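Local coordinates for protein carbohydrate oxidase (Microdochium nivale, PDB 3RJA) that oxidises the C1 hydroxyl of mono-, oligo- and polysaccharides to lactones with bound FAD, passing the electrons to molecular oxygen to give hydrogen peroxide, at residues A[94-99]-A[103-108]; A[118-123]-A[294-299]. All coordinates share one frame; numbering follows the deposited sequence.

Contact 1: residues A[94-99]-A[103-108]; sequences VISYND and IAHVEP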
loop_
_atom_site.group_PDB
_atom_site.type_symbol
_atom_site.label_atom_id
_atom_site.label_comp_id
_atom_site.label_asym_id
_atom_site.label_seq_id
_atom_site.Cartn_x
_atom_site.Cartn_y
_atom_site.Cartn_z
ATOM N N VAL A 94 19.118 6.789 -1.382
ATOM C CA VAL A 94 19.046 7.271 -2.756
ATOM C C VAL A 94 20.460 7.204 -3.346
ATOM O O VAL A 94 21.359 8.006 -2.994
ATOM C CB VAL A 94 18.445 8.679 -2.835
ATOM C CG1 VAL A 94 18.455 9.172 -4.274
ATOM C CG2 VAL A 94 17.008 8.663 -2.233
ATOM N N ILE A 95 20.666 6.187 -4.171
ATOM C CA ILE A 95 21.976 5.844 -4.752
ATOM C C ILE A 95 22.460 6.927 -5.719
ATOM O O ILE A 95 23.632 7.272 -5.725
ATOM C CB ILE A 95 21.925 4.500 -5.523
ATOM C CG1 ILE A 95 21.450 3.359 -4.602
ATOM C CG2 ILE A 95 23.302 4.147 -6.117
ATOM C CD1 ILE A 95 20.899 2.123 -5.393
ATOM N N SER A 96 21.555 7.449 -6.542
ATOM C CA SER A 96 21.936 8.427 -7.554
ATOM C C SER A 96 20.695 9.213 -7.922
ATOM O O SER A 96 19.566 8.747 -7.716
ATOM C CB SER A 96 22.517 7.734 -8.795
ATOM O OG SER A 96 21.514 6.921 -9.436
ATOM N N TYR A 97 20.910 10.415 -8.440
ATOM C CA TYR A 97 19.844 11.231 -8.951
ATOM C C TYR A 97 20.381 11.902 -10.202
ATOM O O TYR A 97 21.470 12.469 -10.188
ATOM C CB TYR A 97 19.376 12.275 -7.925
ATOM C CG TYR A 97 18.406 13.256 -8.538
ATOM C CD1 TYR A 97 17.095 12.886 -8.782
ATOM C CD2 TYR A 97 18.819 14.554 -8.926
ATOM C CE1 TYR A 97 16.186 13.768 -9.400
ATOM C CE2 TYR A 97 17.932 15.441 -9.536
ATOM C CZ TYR A 97 16.610 15.038 -9.773
ATOM O OH TYR A 97 15.713 15.885 -10.375
ATOM N N ASN A 98 19.631 11.811 -11.290
ATOM C CA ASN A 98 20.018 12.439 -12.530
ATOM C C ASN A 98 19.237 13.724 -12.737
ATOM O O ASN A 98 18.028 13.693 -12.975
ATOM C CB ASN A 98 19.771 11.492 -13.701
ATOM C CG ASN A 98 20.359 12.018 -15.019
ATOM O OD1 ASN A 98 20.288 13.209 -15.322
ATOM N ND2 ASN A 98 20.911 11.117 -15.812
ATOM N N ASP A 99 19.920 14.860 -12.685
ATOM C CA ASP A 99 19.185 16.133 -12.781
ATOM C C ASP A 99 18.746 16.518 -14.190
ATOM O O ASP A 99 18.041 17.497 -14.359
ATOM C CB ASP A 99 19.913 17.295 -12.068
ATOM C CG ASP A 99 21.273 17.587 -12.654
ATOM O OD1 ASP A 99 21.592 17.107 -13.775
ATOM O OD2 ASP A 99 22.039 18.303 -11.976
ATOM N N ILE A 103 15.295 11.329 -12.661
ATOM C CA ILE A 103 15.219 9.938 -12.222
ATOM C C ILE A 103 16.178 9.649 -11.065
ATOM O O ILE A 103 17.356 10.048 -11.102
ATOM C CB ILE A 103 15.428 8.953 -13.404
ATOM C CG1 ILE A 103 14.293 9.132 -14.434
ATOM C CG2 ILE A 103 15.470 7.525 -12.920
ATOM C CD1 ILE A 103 14.520 8.375 -15.766
ATOM N N ALA A 104 15.665 8.948 -10.053
ATOM C CA ALA A 104 16.436 8.554 -8.864
ATOM C C ALA A 104 16.559 7.053 -8.824
ATOM O O ALA A 104 15.598 6.341 -9.161
ATOM C CB ALA A 104 15.706 9.004 -7.593
ATOM N N HIS A 105 17.717 6.565 -8.388
ATOM C CA HIS A 105 17.889 5.139 -8.153
ATOM C C HIS A 105 17.879 4.979 -6.639
ATOM O O HIS A 105 18.559 5.745 -5.941
ATOM C CB HIS A 105 19.189 4.618 -8.772
ATOM C CG HIS A 105 19.178 4.612 -10.269
ATOM N ND1 HIS A 105 19.954 3.753 -11.020
ATOM C CD2 HIS A 105 18.434 5.318 -11.158
ATOM C CE1 HIS A 105 19.723 3.964 -12.301
ATOM N NE2 HIS A 105 18.797 4.896 -12.413
ATOM N N VAL A 106 17.078 4.019 -6.149
ATOM C CA VAL A 106 16.819 3.853 -4.711
ATOM C C VAL A 106 16.941 2.405 -4.221
ATOM O O VAL A 106 16.449 1.456 -4.858
ATOM C CB VAL A 106 15.415 4.443 -4.303
ATOM C CG1 VAL A 106 15.261 4.516 -2.760
ATOM C CG2 VAL A 106 15.241 5.840 -4.942
ATOM N N GLU A 107 17.601 2.249 -3.085
ATOM C CA GLU A 107 17.744 0.951 -2.414
ATOM C C GLU A 107 16.391 0.484 -1.862
ATOM O O GLU A 107 15.528 1.319 -1.603
ATOM C CB GLU A 107 18.809 1.060 -1.315
ATOM C CG GLU A 107 20.219 0.992 -1.909
ATOM C CD GLU A 107 21.336 1.010 -0.862
ATOM O OE1 GLU A 107 21.213 1.660 0.198
ATOM O OE2 GLU A 107 22.355 0.374 -1.123
ATOM N N PRO A 108 16.203 -0.842 -1.694
ATOM C CA PRO A 108 14.864 -1.401 -1.496
ATOM C C PRO A 108 14.369 -1.400 -0.045
ATOM O O PRO A 108 13.256 -1.889 0.230
ATOM C CB PRO A 108 15.021 -2.857 -1.975
ATOM C CG PRO A 108 16.454 -3.205 -1.711
ATOM C CD PRO A 108 17.234 -1.899 -1.849
HETATM O O HOH W 1 19.496 8.398 -11.166
#
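His-105 stands across from two residues, Ile-95 and Ser-96, which makes a classic beta bulge and shifts the register by one residue in the antiparallel hairpin of strands 94-98 and 103-106. The carbonyl of His-105 takes a hydrogen bond from Ile-95 N at 2.8 Å and a weak one from Ser-96 N. Beyond the bulge, His-105 N donates to Ser-96 O at 2.9 Å, and Asn-98 N also donates to Ile-103 O.

The extra residue turns the side chain of Ile-95 toward the opposite strand. Its CG1 branch lies anti to its own carbonyl carbon (chi1 -57°), and the CD1 methyl at its end reaches Glu-107 CG at 3.7 Å, the two side chains crossing at about a right angle. Glu-107 extends past this methyl, and its OE1 accepts from the backbone N of Asp-93. On the same face as the imidazole, Ser-96 holds OG between its backbone N and carbonyl carbon (chi1 65°), which sets the hydroxyl 3.3 Å from His-105 CB. A water bonded to this OG donates to Ile-103 O at 2.7 Å, giving that carbonyl a second partner beside Asn-98 N. This face is mixed, since the aliphatic side chain of Ile-103 shares it with the hydroxyl and the imidazole.

The other face is mainly apolar. Val-94 CG2 meets Val-106 CG2 at 4.3 Å, while the Tyr-97 ring presents its edge to the Ala-104 methyl; Leu-119 and Tyr-123 of helix 112-123 pack against this side. Because the backbone bonds, with the water beside them, set the register of the strands, the small aliphatic groups and the tyrosine ring can be given over to packing on the helix.

Contact 2: residues A[118-123]-A[294-299]; sequences VLNDKY and NWIESV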
loop_
_atom_site.group_PDB
_atom_site.type_symbol
_atom_site.label_atom_id
_atom_site.label_comp_id
_atom_site.label_asym_id
_atom_site.label_seq_id
_atom_site.Cartn_x
_atom_site.Cartn_y
_atom_site.Cartn_z
ATOM N N VAL A 118 14.937 12.746 1.762
ATOM C CA VAL A 118 16.143 12.811 0.934
ATOM C C VAL A 118 15.841 13.469 -0.399
ATOM O O VAL A 118 16.535 14.405 -0.780
ATOM C CB VAL A 118 16.842 11.417 0.736
ATOM C CG1 VAL A 118 18.103 11.540 -0.159
ATOM C CG2 VAL A 118 17.236 10.812 2.085
ATOM N N LEU A 119 14.796 13.032 -1.091
ATOM C CA LEU A 119 14.470 13.645 -2.387
ATOM C C LEU A 119 14.125 15.142 -2.258
ATOM O O LEU A 119 14.521 15.952 -3.101
ATOM C CB LEU A 119 13.304 12.915 -3.090
ATOM C CG LEU A 119 13.485 11.509 -3.682
ATOM C CD1 LEU A 119 12.140 11.057 -4.308
ATOM C CD2 LEU A 119 14.633 11.412 -4.745
ATOM N N ASN A 120 13.392 15.518 -1.211
ATOM C CA ASN A 120 13.107 16.953 -1.000
ATOM C C ASN A 120 14.366 17.803 -0.653
ATOM O O ASN A 120 14.714 18.756 -1.352
ATOM C CB ASN A 120 12.053 17.148 0.085
ATOM C CG ASN A 120 11.738 18.602 0.310
ATOM O OD1 ASN A 120 12.252 19.214 1.264
ATOM N ND2 ASN A 120 10.949 19.188 -0.590
ATOM N N ASP A 121 15.038 17.424 0.421
ATOM C CA ASP A 121 16.071 18.238 1.041
ATOM C C ASP A 121 17.336 18.260 0.177
ATOM O O ASP A 121 17.990 19.285 0.040
ATOM C CB ASP A 121 16.415 17.684 2.436
ATOM C CG ASP A 121 15.286 17.854 3.455
ATOM O OD1 ASP A 121 14.207 18.398 3.137
ATOM O OD2 ASP A 121 15.479 17.419 4.608
ATOM N N LYS A 122 17.681 17.118 -0.399
ATOM C CA LYS A 122 18.868 17.036 -1.215
ATOM C C LYS A 122 18.595 17.450 -2.665
ATOM O O LYS A 122 19.459 18.050 -3.308
ATOM C CB LYS A 122 19.461 15.621 -1.130
ATOM C CG LYS A 122 20.912 15.532 -1.497
ATOM C CD LYS A 122 21.456 14.141 -1.204
ATOM C CE LYS A 122 22.734 13.901 -1.996
ATOM N NZ LYS A 122 23.916 14.468 -1.283
ATOM N N TYR A 123 17.406 17.168 -3.197
ATOM C CA TYR A 123 17.218 17.413 -4.646
ATOM C C TYR A 123 16.056 18.303 -5.086
ATOM O O TYR A 123 15.919 18.599 -6.268
ATOM C CB TYR A 123 17.163 16.094 -5.414
ATOM C CG TYR A 123 18.332 15.159 -5.172
ATOM C CD1 TYR A 123 19.610 15.462 -5.659
ATOM C CD2 TYR A 123 18.151 13.940 -4.492
ATOM C CE1 TYR A 123 20.682 14.581 -5.471
ATOM C CE2 TYR A 123 19.230 13.053 -4.282
ATOM C CZ TYR A 123 20.484 13.386 -4.784
ATOM O OH TYR A 123 21.542 12.531 -4.592
ATOM N N ASN A 294 3.900 23.657 2.054
ATOM C CA ASN A 294 4.715 23.192 0.943
ATOM C C ASN A 294 4.809 21.662 0.974
ATOM O O ASN A 294 4.211 21.006 1.861
ATOM C CB ASN A 294 6.106 23.868 0.921
ATOM C CG ASN A 294 6.962 23.479 2.108
ATOM O OD1 ASN A 294 6.784 22.416 2.715
ATOM N ND2 ASN A 294 7.901 24.351 2.454
ATOM N N TRP A 295 5.532 21.098 -0.000
ATOM C CA TRP A 295 5.687 19.653 -0.105
ATOM C C TRP A 295 6.101 18.967 1.210
ATOM O O TRP A 295 5.368 18.114 1.721
ATOM C CB TRP A 295 6.704 19.269 -1.188
ATOM C CG TRP A 295 6.826 17.782 -1.288
ATOM C CD1 TRP A 295 7.907 17.025 -0.957
ATOM C CD2 TRP A 295 5.804 16.863 -1.725
ATOM N NE1 TRP A 295 7.635 15.684 -1.175
ATOM C CE2 TRP A 295 6.349 15.559 -1.640
ATOM C CE3 TRP A 295 4.492 17.019 -2.187
ATOM C CZ2 TRP A 295 5.628 14.409 -2.021
ATOM C CZ3 TRP A 295 3.769 15.875 -2.581
ATOM C CH2 TRP A 295 4.344 14.582 -2.502
ATOM N N ILE A 296 7.278 19.320 1.740
ATOM C CA ILE A 296 7.800 18.580 2.901
ATOM C C ILE A 296 6.877 18.733 4.120
ATOM O O ILE A 296 6.683 17.801 4.922
ATOM C CB ILE A 296 9.310 18.909 3.206
ATOM C CG1 ILE A 296 9.947 17.827 4.083
ATOM C CG2 ILE A 296 9.489 20.303 3.840
ATOM C CD1 ILE A 296 9.899 16.397 3.500
ATOM N N GLU A 297 6.277 19.911 4.228
ATOM C CA GLU A 297 5.298 20.165 5.263
ATOM C C GLU A 297 4.076 19.278 5.119
ATOM O O GLU A 297 3.549 18.804 6.132
ATOM C CB GLU A 297 4.894 21.638 5.258
ATOM C CG GLU A 297 5.987 22.554 5.834
ATOM C CD GLU A 297 5.716 24.035 5.590
ATOM O OE1 GLU A 297 4.851 24.383 4.735
ATOM O OE2 GLU A 297 6.398 24.861 6.247
ATOM N N SER A 298 3.628 19.039 3.874
ATOM C CA SER A 298 2.472 18.157 3.656
ATOM C C SER A 298 2.827 16.724 4.058
ATOM O O SER A 298 2.012 16.022 4.649
ATOM C CB SER A 298 1.964 18.204 2.199
ATOM O OG SER A 298 2.866 17.549 1.312
ATOM N N VAL A 299 4.052 16.295 3.769
ATOM C CA VAL A 299 4.494 14.969 4.224
ATOM C C VAL A 299 4.366 14.796 5.750
ATOM O O VAL A 299 3.826 13.780 6.234
ATOM C CB VAL A 299 5.912 14.618 3.755
ATOM C CG1 VAL A 299 6.240 13.112 4.072
ATOM C CG2 VAL A 299 6.037 14.858 2.271
#
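The segments 118-123 and 295-299 of two helices run nearly antiparallel, their axes 10.7 Å apart at an angle of 155°, and the backbones come nearest at Asn-120 and Ile-296. Asn-120 bridges this wide spacing. With CG anti to the backbone N (chi1 -180°), its side chain stands out from the helix and lays its amide group against the CB of Ile-296, CG to CB being 3.8 Å. The CD1 methyl of Ile-296 in turn reaches Asn-120 CB at 4.1 Å. Beside it the Trp-295 indole turns its CD1 edge to the same amide, whose plane is 35° from that of the ring; the two side chains run antiparallel past each other.

The contact joins helix 112-123, from the FAD-binding part of the chain, to the first turn of helix 295-301, which follows the edge strand 286-293 of the eight-stranded antiparallel sheet. That turn begins with a capping box: Asn-294 OD1 accepts from Glu-297 N at 3.0 Å, nearly in line with its C=O, and Asn-294 N donates in turn to Glu-297 OE1 at 2.9 Å. Right after the cap, Trp-295 O accepts from both Val-299 N and Ser-298 OG, the latter at 2.6 Å, the hydroxyl meeting a lone pair in the carbonyl plane. Ser-298 OG and Val-299 CG2 also lie over one face of the indole, toward its rim. An alanine in place of Asn-120 would probably open a gap beside Ile-296 CB and the indole edge, since the amide is what spans the distance between the helices. Asn-120 also touches Ala-207, and Trp-295 packs on Pro-208 and Leu-211.

In the fold
Helix 112-123 links the two sites: it follows strand 103-106 in the chain, packs on the apolar face of the hairpin in contact 1, and offers Asn-120 to helix 295-301 in contact 2. The junction includes the stacked rings of Tyr-97 and Tyr-123, with Tyr-97 CD2 3.5 Å from Tyr-123 CD1, and the packing of Val-94 on Val-118. Contact 1 is a surface hairpin of neighbouring strands, held by backbone hydrogen bonds and burying 440 Å². Contact 2, partly buried, brings together segments 171 residues apart through 138 Å² of side-chain packing, while the capping box and the Ser-298 bond belong to the segment 294-299 itself. The centres of contacts 1 and 2 are about 15 Å apart.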